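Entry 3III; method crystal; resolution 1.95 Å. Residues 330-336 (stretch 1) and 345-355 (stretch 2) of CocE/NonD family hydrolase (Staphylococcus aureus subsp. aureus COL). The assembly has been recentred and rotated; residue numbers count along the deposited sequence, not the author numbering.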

ATOM      1  N   THR A 330     -23.009  -5.087   2.215  1.00 11.44           N
ATOM      2  CA  THR A 330     -21.675  -5.206   2.740  1.00 10.67           C
ATOM      3  C   THR A 330     -21.392  -4.072   3.720  1.00 10.92           C
ATOM      4  O   THR A 330     -21.568  -2.885   3.375  1.00  8.08           O
ATOM      5  CB  THR A 330     -20.610  -5.182   1.578  1.00 11.79           C
ATOM      6  OG1 THR A 330     -20.947  -6.165   0.577  1.00 10.93           O
ATOM      7  CG2 THR A 330     -19.171  -5.431   2.094  1.00  9.72           C
ATOM      8  N   PRO A 331     -20.908  -4.413   4.931  1.00 10.05           N
ATOM      9  CA  PRO A 331     -20.486  -3.382   5.861  1.00 10.99           C
ATOM     10  C   PRO A 331     -19.393  -2.501   5.242  1.00 10.42           C
ATOM     11  O   PRO A 331     -18.539  -3.007   4.489  1.00 10.85           O
ATOM     12  CB  PRO A 331     -19.924  -4.172   7.049  1.00 11.62           C
ATOM     13  CG  PRO A 331     -20.472  -5.513   6.966  1.00 12.53           C
ATOM     14  CD  PRO A 331     -20.714  -5.779   5.466  1.00 11.66           C
ATOM     15  N   HIS A 332     -19.384  -1.199   5.542  1.00  9.61           N
ATOM     16  CA  HIS A 332     -18.396  -0.327   4.858  1.00  9.93           C
ATOM     17  C   HIS A 332     -16.947  -0.637   5.194  1.00  8.54           C
ATOM     18  O   HIS A 332     -16.054  -0.314   4.442  1.00  6.66           O
ATOM     19  CB  HIS A 332     -18.751   1.142   5.075  1.00 11.06           C
ATOM     20  CG  HIS A 332     -19.993   1.513   4.345  1.00 12.75           C
ATOM     21  ND1 HIS A 332     -20.031   1.582   2.969  1.00 16.93           N
ATOM     22  CD2 HIS A 332     -21.263   1.708   4.774  1.00 22.07           C
ATOM     23  CE1 HIS A 332     -21.281   1.787   2.581  1.00 21.24           C
ATOM     24  NE2 HIS A 332     -22.047   1.877   3.661  1.00 21.00           N
ATOM     25  N   VAL A 333     -16.700  -1.252   6.336  1.00  7.73           N
ATOM     26  CA  VAL A 333     -15.336  -1.674   6.671  1.00  8.23           C
ATOM     27  C   VAL A 333     -15.342  -3.117   7.196  1.00  9.12           C
ATOM     28  O   VAL A 333     -16.109  -3.443   8.122  1.00  9.85           O
ATOM     29  CB  VAL A 333     -14.685  -0.771   7.778  1.00  8.89           C
ATOM     30  CG1 VAL A 333     -13.219  -1.239   8.029  1.00  8.22           C
ATOM     31  CG2 VAL A 333     -14.715   0.712   7.402  1.00 10.25           C
ATOM     32  N   ILE A 334     -14.493  -3.950   6.634  1.00  9.38           N
ATOM     33  CA  ILE A 334     -14.280  -5.273   7.147  1.00  9.28           C
ATOM     34  C   ILE A 334     -12.767  -5.298   7.450  1.00  9.64           C
ATOM     35  O   ILE A 334     -11.951  -4.971   6.583  1.00  9.62           O
ATOM     36  CB  ILE A 334     -14.672  -6.279   6.114  1.00  9.50           C
ATOM     37  CG1 ILE A 334     -16.221  -6.340   5.894  1.00 10.18           C
ATOM     38  CG2 ILE A 334     -14.072  -7.665   6.449  1.00  6.96           C
ATOM     39  CD1 ILE A 334     -16.645  -7.310   4.770  1.00 11.43           C
ATOM     40  N   TYR A 335     -12.404  -5.708   8.664  1.00 10.32           N
ATOM     41  CA  TYR A 335     -11.001  -5.695   9.068  1.00  8.49           C
ATOM     42  C   TYR A 335     -10.601  -6.879   9.901  1.00  9.04           C
ATOM     43  O   TYR A 335     -11.396  -7.377  10.706  1.00  9.31           O
ATOM     44  CB  TYR A 335     -10.687  -4.386   9.839  1.00  8.73           C
ATOM     45  CG  TYR A 335     -11.482  -4.210  11.097  1.00  7.17           C
ATOM     46  CD1 TYR A 335     -10.967  -4.572  12.340  1.00  8.26           C
ATOM     47  CD2 TYR A 335     -12.772  -3.710  11.056  1.00 11.46           C
ATOM     48  CE1 TYR A 335     -11.685  -4.448  13.484  1.00  9.89           C
ATOM     49  CE2 TYR A 335     -13.526  -3.603  12.223  1.00  9.16           C
ATOM     50  CZ  TYR A 335     -12.959  -3.942  13.446  1.00  9.52           C
ATOM     51  OH  TYR A 335     -13.712  -3.842  14.608  1.00  7.13           O
ATOM     52  N   GLU A 336      -9.346  -7.310   9.754  1.00  8.57           N
ATOM     53  CA  GLU A 336      -8.766  -8.353  10.629  1.00  8.75           C
ATOM     54  C   GLU A 336      -8.240  -7.767  11.925  1.00  8.39           C
ATOM     55  O   GLU A 336      -7.487  -6.794  11.912  1.00  7.58           O
ATOM     56  CB  GLU A 336      -7.615  -9.132   9.923  1.00  9.07           C
ATOM     57  CG  GLU A 336      -7.106 -10.249  10.779  1.00  9.67           C
ATOM     58  CD  GLU A 336      -6.088 -11.138  10.132  1.00 12.56           C
ATOM     59  OE1 GLU A 336      -5.633 -10.857   8.995  1.00  9.30           O
ATOM     60  OE2 GLU A 336      -5.758 -12.117  10.816  1.00 11.58           O
TER
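Stretch 2 345-355: EFKSASAFPLP

Four backbone hydrogen bonds fasten stretch 2 to stretch 1 as an antiparallel neighbour. Val333 N donates to Ala349 O (3.0 Å) and Ala349 N to Val333 O (2.9 Å); two residues on, Tyr335 N donates to Lys347 O and Lys347 N to Tyr335 O, both at 2.9 Å and nearly linear. Strand 345-349 is extended throughout and runs against strand 333-336, with 154° between their N-to-C directions and a closest axial approach of 4.5 Å. Alternating with the hydrogen-bonded pairs are the narrower ones, Ile334 with Ser348 and Glu336 with Phe346, each with CA atoms 4.3 Å apart; here CA-H...O contacts accompany the close approach, as from Ser348 CA to Val333 O (3.1 Å) and Phe346 CA to Tyr335 O (3.3 Å). A water bridges Tyr335 OH (2.4 Å) and Ser348 O (2.8 Å), donating to the carbonyl.

The side chains of Val333, Tyr335, Lys347 and Ala349 share one face of the sheet. Lys347 CB sits over the Tyr335 ring, 4.1 Å from its centroid, while the rest of the lysine leads away; Ala349 CB lies 4.2 Å from Tyr335 CE2 and 4.4 Å from Val333 CB. On the other face, Phe346 turns its ring (chi1 m) so that Glu336 CB rests over it, 3.9 Å from the centroid, and Ile334 CG2 approaches CD1 of Phe346 at 4.2 Å.

Beyond Ala349 the chain leaves the strand but keeps touching stretch 1. Ser350 points its side chain away, yet its O lies 3.5 Å from His332 CB. Val333 CG2 reaches Ala351 C (3.4 Å) and Phe352 CB (4.0 Å). After the cis peptide bond before Pro353, Leu354 points back toward stretch 1, bringing its CD2 within 3.7 Å of Tyr335 CZ. In all, the two stretches bury 700 Å², both sides summed.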

ATOM      1  N   GLU A 345      -9.244 -12.573  13.665  1.00 11.13           N
ATOM      2  CA  GLU A 345     -10.687 -12.614  13.542  1.00 11.38           C
ATOM      3  C   GLU A 345     -11.091 -11.410  12.694  1.00 10.86           C
ATOM      4  O   GLU A 345     -10.592 -10.294  12.897  1.00  9.81           O
ATOM      5  CB  GLU A 345     -11.265 -12.520  14.965  1.00 12.18           C
ATOM      6  CG  GLU A 345     -12.726 -12.268  15.016  1.00 17.16           C
ATOM      7  CD  GLU A 345     -13.331 -12.186  16.453  1.00 20.50           C
ATOM      8  OE1 GLU A 345     -12.608 -12.029  17.480  1.00 20.63           O
ATOM      9  OE2 GLU A 345     -14.563 -12.245  16.499  1.00 21.13           O
ATOM     10  N   PHE A 346     -11.980 -11.609  11.733  1.00  9.94           N
ATOM     11  CA  PHE A 346     -12.459 -10.512  10.956  1.00  9.79           C
ATOM     12  C   PHE A 346     -13.730  -9.932  11.591  1.00 10.09           C
ATOM     13  O   PHE A 346     -14.614 -10.666  12.001  1.00  9.45           O
ATOM     14  CB  PHE A 346     -12.700 -10.964   9.522  1.00 11.31           C
ATOM     15  CG  PHE A 346     -11.447 -11.111   8.736  1.00 10.41           C
ATOM     16  CD1 PHE A 346     -11.027 -10.100   7.919  1.00 10.95           C
ATOM     17  CD2 PHE A 346     -10.660 -12.260   8.837  1.00 12.95           C
ATOM     18  CE1 PHE A 346      -9.875 -10.203   7.170  1.00 11.39           C
ATOM     19  CE2 PHE A 346      -9.463 -12.358   8.121  1.00 14.55           C
ATOM     20  CZ  PHE A 346      -9.066 -11.313   7.268  1.00 13.07           C
ATOM     21  N   LYS A 347     -13.771  -8.621  11.678  1.00  9.24           N
ATOM     22  CA  LYS A 347     -14.866  -7.870  12.249  1.00 10.01           C
ATOM     23  C   LYS A 347     -15.326  -6.808  11.227  1.00 10.04           C
ATOM     24  O   LYS A 347     -14.712  -6.663  10.177  1.00 10.28           O
ATOM     25  CB  LYS A 347     -14.449  -7.238  13.589  1.00 10.02           C
ATOM     26  CG  LYS A 347     -14.108  -8.305  14.648  1.00 11.63           C
ATOM     27  CD  LYS A 347     -13.907  -7.665  16.036  1.00 11.87           C
ATOM     28  CE  LYS A 347     -13.876  -8.713  17.179  1.00 12.34           C
ATOM     29  NZ  LYS A 347     -13.676  -8.035  18.540  1.00 11.67           N
ATOM     30  N   SER A 348     -16.419  -6.086  11.533  1.00 10.26           N
ATOM     31  CA  SER A 348     -16.904  -5.051  10.610  1.00 10.77           C
ATOM     32  C   SER A 348     -17.285  -3.782  11.345  1.00  9.64           C
ATOM     33  O   SER A 348     -17.498  -3.807  12.570  1.00  8.34           O
ATOM     34  CB  SER A 348     -18.101  -5.564   9.847  1.00 11.39           C
ATOM     35  OG  SER A 348     -19.109  -5.927  10.739  1.00 13.50           O
ATOM     36  N   ALA A 349     -17.260  -2.664  10.626  1.00  9.08           N
ATOM     37  CA  ALA A 349     -17.667  -1.357  11.153  1.00  9.54           C
ATOM     38  C   ALA A 349     -18.273  -0.498  10.047  1.00  9.86           C
ATOM     39  O   ALA A 349     -18.152  -0.829   8.869  1.00 11.22           O
ATOM     40  CB  ALA A 349     -16.464  -0.645  11.778  1.00  9.33           C
ATOM     41  N   SER A 350     -18.862   0.640  10.424  1.00  9.89           N
ATOM     42  CA  SER A 350     -19.566   1.509   9.499  1.00  9.03           C
ATOM     43  C   SER A 350     -18.619   2.574   8.910  1.00  9.59           C
ATOM     44  O   SER A 350     -18.939   3.239   7.903  1.00  8.10           O
ATOM     45  CB  SER A 350     -20.745   2.154  10.266  1.00 10.41           C
ATOM     46  OG  SER A 350     -20.207   3.002  11.267  1.00  9.04           O
ATOM     47  N   ALA A 351     -17.424   2.693   9.490  1.00  8.29           N
ATOM     48  CA  ALA A 351     -16.498   3.761   9.130  1.00 10.67           C
ATOM     49  C   ALA A 351     -15.050   3.406   9.509  1.00 10.22           C
ATOM     50  O   ALA A 351     -14.830   2.610  10.411  1.00 11.15           O
ATOM     51  CB  ALA A 351     -16.875   5.104   9.825  1.00  8.66           C
ATOM     52  N   PHE A 352     -14.109   4.032   8.816  1.00 10.19           N
ATOM     53  CA  PHE A 352     -12.729   4.120   9.285  1.00 11.52           C
ATOM     54  C   PHE A 352     -12.280   5.558   9.236  1.00 10.84           C
ATOM     55  O   PHE A 352     -12.467   6.188   8.224  1.00 12.64           O
ATOM     56  CB  PHE A 352     -11.779   3.238   8.477  1.00 11.76           C
ATOM     57  CG  PHE A 352     -10.385   3.267   9.011  1.00 11.64           C
ATOM     58  CD1 PHE A 352      -9.988   2.369   9.961  1.00 12.95           C
ATOM     59  CD2 PHE A 352      -9.517   4.241   8.630  1.00 11.38           C
ATOM     60  CE1 PHE A 352      -8.730   2.410  10.485  1.00 13.62           C
ATOM     61  CE2 PHE A 352      -8.254   4.313   9.194  1.00 13.12           C
ATOM     62  CZ  PHE A 352      -7.876   3.375  10.120  1.00 13.18           C
ATOM     63  N   PRO A 353     -11.666   6.076  10.310  1.00 10.54           N
ATOM     64  CA  PRO A 353     -11.395   5.422  11.613  1.00  9.76           C
ATOM     65  C   PRO A 353     -12.644   4.865  12.245  1.00  9.87           C
ATOM     66  O   PRO A 353     -13.772   5.358  12.016  1.00  8.79           O
ATOM     67  CB  PRO A 353     -10.810   6.554  12.488  1.00  9.90           C
ATOM     68  CG  PRO A 353     -10.255   7.602  11.503  1.00 11.33           C
ATOM     69  CD  PRO A 353     -11.120   7.469  10.246  1.00 10.76           C
ATOM     70  N   LEU A 354     -12.469   3.796  12.999  1.00 10.66           N
ATOM     71  CA  LEU A 354     -13.592   3.141  13.698  1.00 11.49           C
ATOM     72  C   LEU A 354     -14.360   4.096  14.594  1.00 11.90           C
ATOM     73  O   LEU A 354     -13.790   4.794  15.440  1.00 10.12           O
ATOM     74  CB  LEU A 354     -13.123   1.928  14.503  1.00 12.02           C
ATOM     75  CG  LEU A 354     -13.117   0.582  13.790  1.00 14.89           C
ATOM     76  CD1 LEU A 354     -12.531   0.637  12.429  1.00 13.28           C
ATOM     77  CD2 LEU A 354     -12.458  -0.501  14.631  1.00 16.78           C
ATOM     78  N   PRO A 355     -15.685   4.149  14.419  1.00 13.53           N
ATOM     79  CA  PRO A 355     -16.431   5.160  15.181  1.00 14.88           C
ATOM     80  C   PRO A 355     -16.426   4.911  16.680  1.00 15.58           C
ATOM     81  O   PRO A 355     -16.584   5.842  17.416  1.00 17.06           O
ATOM     82  CB  PRO A 355     -17.855   5.055  14.641  1.00 15.10           C
ATOM     83  CG  PRO A 355     -17.905   3.854  13.888  1.00 15.05           C
ATOM     84  CD  PRO A 355     -16.555   3.413  13.505  1.00 12.81           C
TER
HETATM   85  O   HOH W   1     -15.969  -3.031  14.734  1.00 19.64           O